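PDB 2YW6: DNA protection during starvation protein from Mycobacterium smegmatis, which protects DNA from oxidative damage by oxidising ferrous iron with hydrogen peroxide, storing it as a ferric mineral inside a twelve-subunit shell, and binding DNA without sequence specificity. Local coordinates for the interface of chains A and B and the interface of chains A and C. Sequence-based numbering; all coordinates share one arbitrary frame. Chains: chain A/B/C, DNA protection during starvation protein.

Subunit A of the hollow Dps dodecamer meets two neighbours here through different surfaces. Contact 1, with chain B, belongs to a two-fold interface and is built on helix 14-41 of both chains, with helix 83-89 behind it. Contact 2, with chain C, is not an exact two-fold and pairs the end of helix 132-156 with loop residues C:Val43 and C:Arg99. The centres of their C-alpha atoms lie about 32 Å apart and no residue serves both. In each subunit Leu33 lies in helix 14-41 and Val43 just after it, so this helix and the segment that follows it probably take part in both associations.

Contact 1: the interface of chains A and B. Residues chain A 29, 32-33, 81, 86; chain B 32-33, 40, 86.
Helix 14-41 of the ferritin-like fold, the helix that also carries His39, by family similarity an iron ligand of the ferroxidase site shared between two subunits, meets its copy across a two-fold here, with helix 83-89 of each chain behind. A:Leu33 and B:Leu33 reach toward each other tip to tip, their CD1 methyls 3.9 Å apart. In both leucines chi1 (-73°) sets CG anti to the carbonyl carbon and chi2 (-174°) places the two methyls, CD1 meeting the opposite leucine and isoleucine and CD2 the opposite histidine. CD1 of A:Leu33 lies 4.0 Å from CD1 of B:Ile86, whose side chain crosses it at about a right angle; A:Ile86 meets B:Leu33 in the same way. CE1 of A:His32 is 4.0 Å from CD2 of B:Leu33, and the two side chains run past each other in opposite directions, as do those of the symmetry-related pair. The A:His32 ring sits with CG wedged between its backbone N and carbonyl carbon (chi1 67°). Carbonyl O of A:Asn29 lies over the centre of one ring face, 3.7 Å above the plane, and NE2 gives a weak hydrogen bond to the side-chain OD1 of A:Asn29, which may help limit ring rotation. Toward the flank, A:Gly81 meets two residues of chain B: its carbonyl O lies 3.6 Å from CB of B:Leu33, while its CA touches CZ3, on the six-membered ring of the B:Trp40 indole, at 3.8 Å.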
# COMPACT_ATOMS: atom_id res chain seq x y z
N ASN A 29 -28.65 7.42 -10.36
CA ASN A 29 -29.01 7.53 -8.94
C ASN A 29 -30.03 6.47 -8.55
O ASN A 29 -29.89 5.80 -7.52
CB ASN A 29 -29.58 8.91 -8.63
CG ASN A 29 -28.52 10.00 -8.70
OD1 ASN A 29 -27.33 9.71 -8.63
ND2 ASN A 29 -28.96 11.25 -8.83
N HIS A 32 -28.02 3.04 -8.65
CA HIS A 32 -27.18 2.63 -7.52
C HIS A 32 -27.95 2.51 -6.22
O HIS A 32 -27.47 1.89 -5.27
CB HIS A 32 -25.92 3.50 -7.37
CG HIS A 32 -26.17 4.93 -6.98
ND1 HIS A 32 -26.45 5.31 -5.69
CD2 HIS A 32 -26.09 6.07 -7.70
CE1 HIS A 32 -26.54 6.63 -5.63
NE2 HIS A 32 -26.33 7.11 -6.84
N LEU A 33 -29.16 3.08 -6.17
CA LEU A 33 -29.96 2.93 -4.96
C LEU A 33 -30.57 1.52 -5.07
O LEU A 33 -30.55 0.73 -4.12
CB LEU A 33 -31.08 3.98 -4.88
CG LEU A 33 -30.76 5.44 -4.55
CD1 LEU A 33 -32.07 6.23 -4.38
CD2 LEU A 33 -29.92 5.52 -3.28
N GLY A 81 -29.78 15.97 -8.05
CA GLY A 81 -29.57 14.65 -7.50
C GLY A 81 -30.42 14.25 -6.31
O GLY A 81 -30.20 13.20 -5.71
N ILE A 86 -35.10 12.54 -8.95
CA ILE A 86 -35.22 11.20 -9.52
C ILE A 86 -36.66 10.90 -9.93
O ILE A 86 -36.92 10.44 -11.05
CB ILE A 86 -34.77 10.13 -8.52
CG1 ILE A 86 -33.35 10.44 -8.04
CG2 ILE A 86 -34.83 8.77 -9.18
CD1 ILE A 86 -32.78 9.37 -7.17
N HIS B 32 -27.25 11.09 1.76
CA HIS B 32 -26.09 10.99 0.89
C HIS B 32 -26.39 11.39 -0.55
O HIS B 32 -25.47 11.65 -1.32
CB HIS B 32 -25.39 9.62 0.98
CG HIS B 32 -26.19 8.46 0.45
ND1 HIS B 32 -26.32 8.18 -0.89
CD2 HIS B 32 -26.84 7.46 1.11
CE1 HIS B 32 -27.00 7.06 -1.04
NE2 HIS B 32 -27.33 6.61 0.16
N LEU B 33 -27.67 11.45 -0.91
CA LEU B 33 -28.00 11.90 -2.26
C LEU B 33 -27.88 13.43 -2.22
O LEU B 33 -27.27 14.06 -3.08
CB LEU B 33 -29.44 11.50 -2.66
CG LEU B 33 -29.77 10.04 -2.99
CD1 LEU B 33 -31.22 9.96 -3.51
CD2 LEU B 33 -28.81 9.49 -4.04
N TRP B 40 -22.24 18.96 -6.02
CA TRP B 40 -22.32 19.30 -7.42
C TRP B 40 -22.70 20.75 -7.69
O TRP B 40 -22.40 21.26 -8.76
CB TRP B 40 -23.32 18.39 -8.11
CG TRP B 40 -22.97 16.95 -8.01
CD1 TRP B 40 -21.71 16.40 -7.96
CD2 TRP B 40 -23.87 15.84 -8.05
NE1 TRP B 40 -21.78 15.03 -7.97
CE2 TRP B 40 -23.09 14.66 -8.03
CE3 TRP B 40 -25.27 15.73 -8.12
CZ2 TRP B 40 -23.67 13.38 -8.07
CZ3 TRP B 40 -25.84 14.47 -8.17
CH2 TRP B 40 -25.04 13.31 -8.14
N ILE B 86 -37.84 6.11 -0.13
CA ILE B 86 -37.45 7.38 0.47
C ILE B 86 -38.62 8.35 0.55
O ILE B 86 -38.88 8.94 1.60
CB ILE B 86 -36.32 8.05 -0.34
CG1 ILE B 86 -35.15 7.08 -0.49
CG2 ILE B 86 -35.88 9.31 0.37
CD1 ILE B 86 -33.96 7.70 -1.14

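Contact 2: the interface of chains A and C. Residues chain A 154, 157; chain C 43, 99.
This is a heterologous interface between two copies of Dps, without an exact two-fold, of the kind that extends pairwise association into a closed twelve-subunit shell. C:Val43, in the loop that follows helix 14-41, packs against the carboxy-terminal end of helix 132-156 in chain A. Its CB lies 3.5 Å from the backbone carbonyl O of A:Ala154, and its two methyls diverge from there. CG1, anti to the carbonyl carbon (chi1 -55°), lies beside the methyl CB of A:Ala154, at 4.1 Å, whereas CG2 turns to the backbone O of A:Glu157 at 3.7 Å. The valine thus fits against the helix end and the residue just beyond it through apolar and backbone surface. A:Glu157 is poorly ordered, which makes its carboxylate position approximate; as modelled the chain is extended beyond CG. Its OE1 then lies 3.9 Å from CD of C:Arg99, and OE2 forms a long salt bridge to the guanidinium NH1, also at 3.9 Å. As modelled, the carboxylate and guanidinium planes are 16° apart, although the side chains as a whole cross at about a right angle. C:Arg99 gets there by a bend at chi3 (-46°) that turns its guanidinium toward the acid. Given the disorder, this pairing is probably loose, adding electrostatic attraction to the valine packing. Together they tie the end of helix 132-156 to a neighbouring subunit and support assembly of the iron-storing dodecamer.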
# COMPACT_ATOMS: atom_id res chain seq x y z
N ALA A 154 -25.93 -14.36 -16.98
CA ALA A 154 -25.23 -15.64 -16.88
C ALA A 154 -25.75 -16.41 -15.68
O ALA A 154 -25.67 -17.64 -15.63
CB ALA A 154 -23.75 -15.44 -16.73
N GLU A 157 -29.13 -18.33 -16.62
CA GLU A 157 -29.08 -19.52 -17.47
C GLU A 157 -28.67 -20.75 -16.66
O GLU A 157 -27.65 -21.36 -16.94
CB GLU A 157 -28.11 -19.31 -18.62
CG GLU A 157 -28.45 -18.12 -19.48
CD GLU A 157 -27.55 -18.02 -20.69
OE1 GLU A 157 -26.32 -17.97 -20.50
OE2 GLU A 157 -28.08 -17.98 -21.82
N VAL C 43 -21.60 -20.56 -16.80
CA VAL C 43 -22.80 -19.81 -16.47
C VAL C 43 -23.58 -20.68 -15.50
O VAL C 43 -23.20 -21.83 -15.25
CB VAL C 43 -23.67 -19.55 -17.72
CG1 VAL C 43 -22.86 -18.84 -18.80
CG2 VAL C 43 -24.23 -20.84 -18.23
N ARG C 99 -20.13 -22.64 -23.87
CA ARG C 99 -21.02 -22.04 -22.89
C ARG C 99 -21.81 -23.19 -22.26
O ARG C 99 -22.62 -23.84 -22.93
CB ARG C 99 -21.98 -21.06 -23.54
CG ARG C 99 -22.75 -20.22 -22.53
CD ARG C 99 -24.08 -19.80 -23.10
NE ARG C 99 -23.94 -19.30 -24.46
CZ ARG C 99 -24.95 -19.15 -25.31
NH1 ARG C 99 -26.19 -19.45 -24.94
NH2 ARG C 99 -24.71 -18.71 -26.54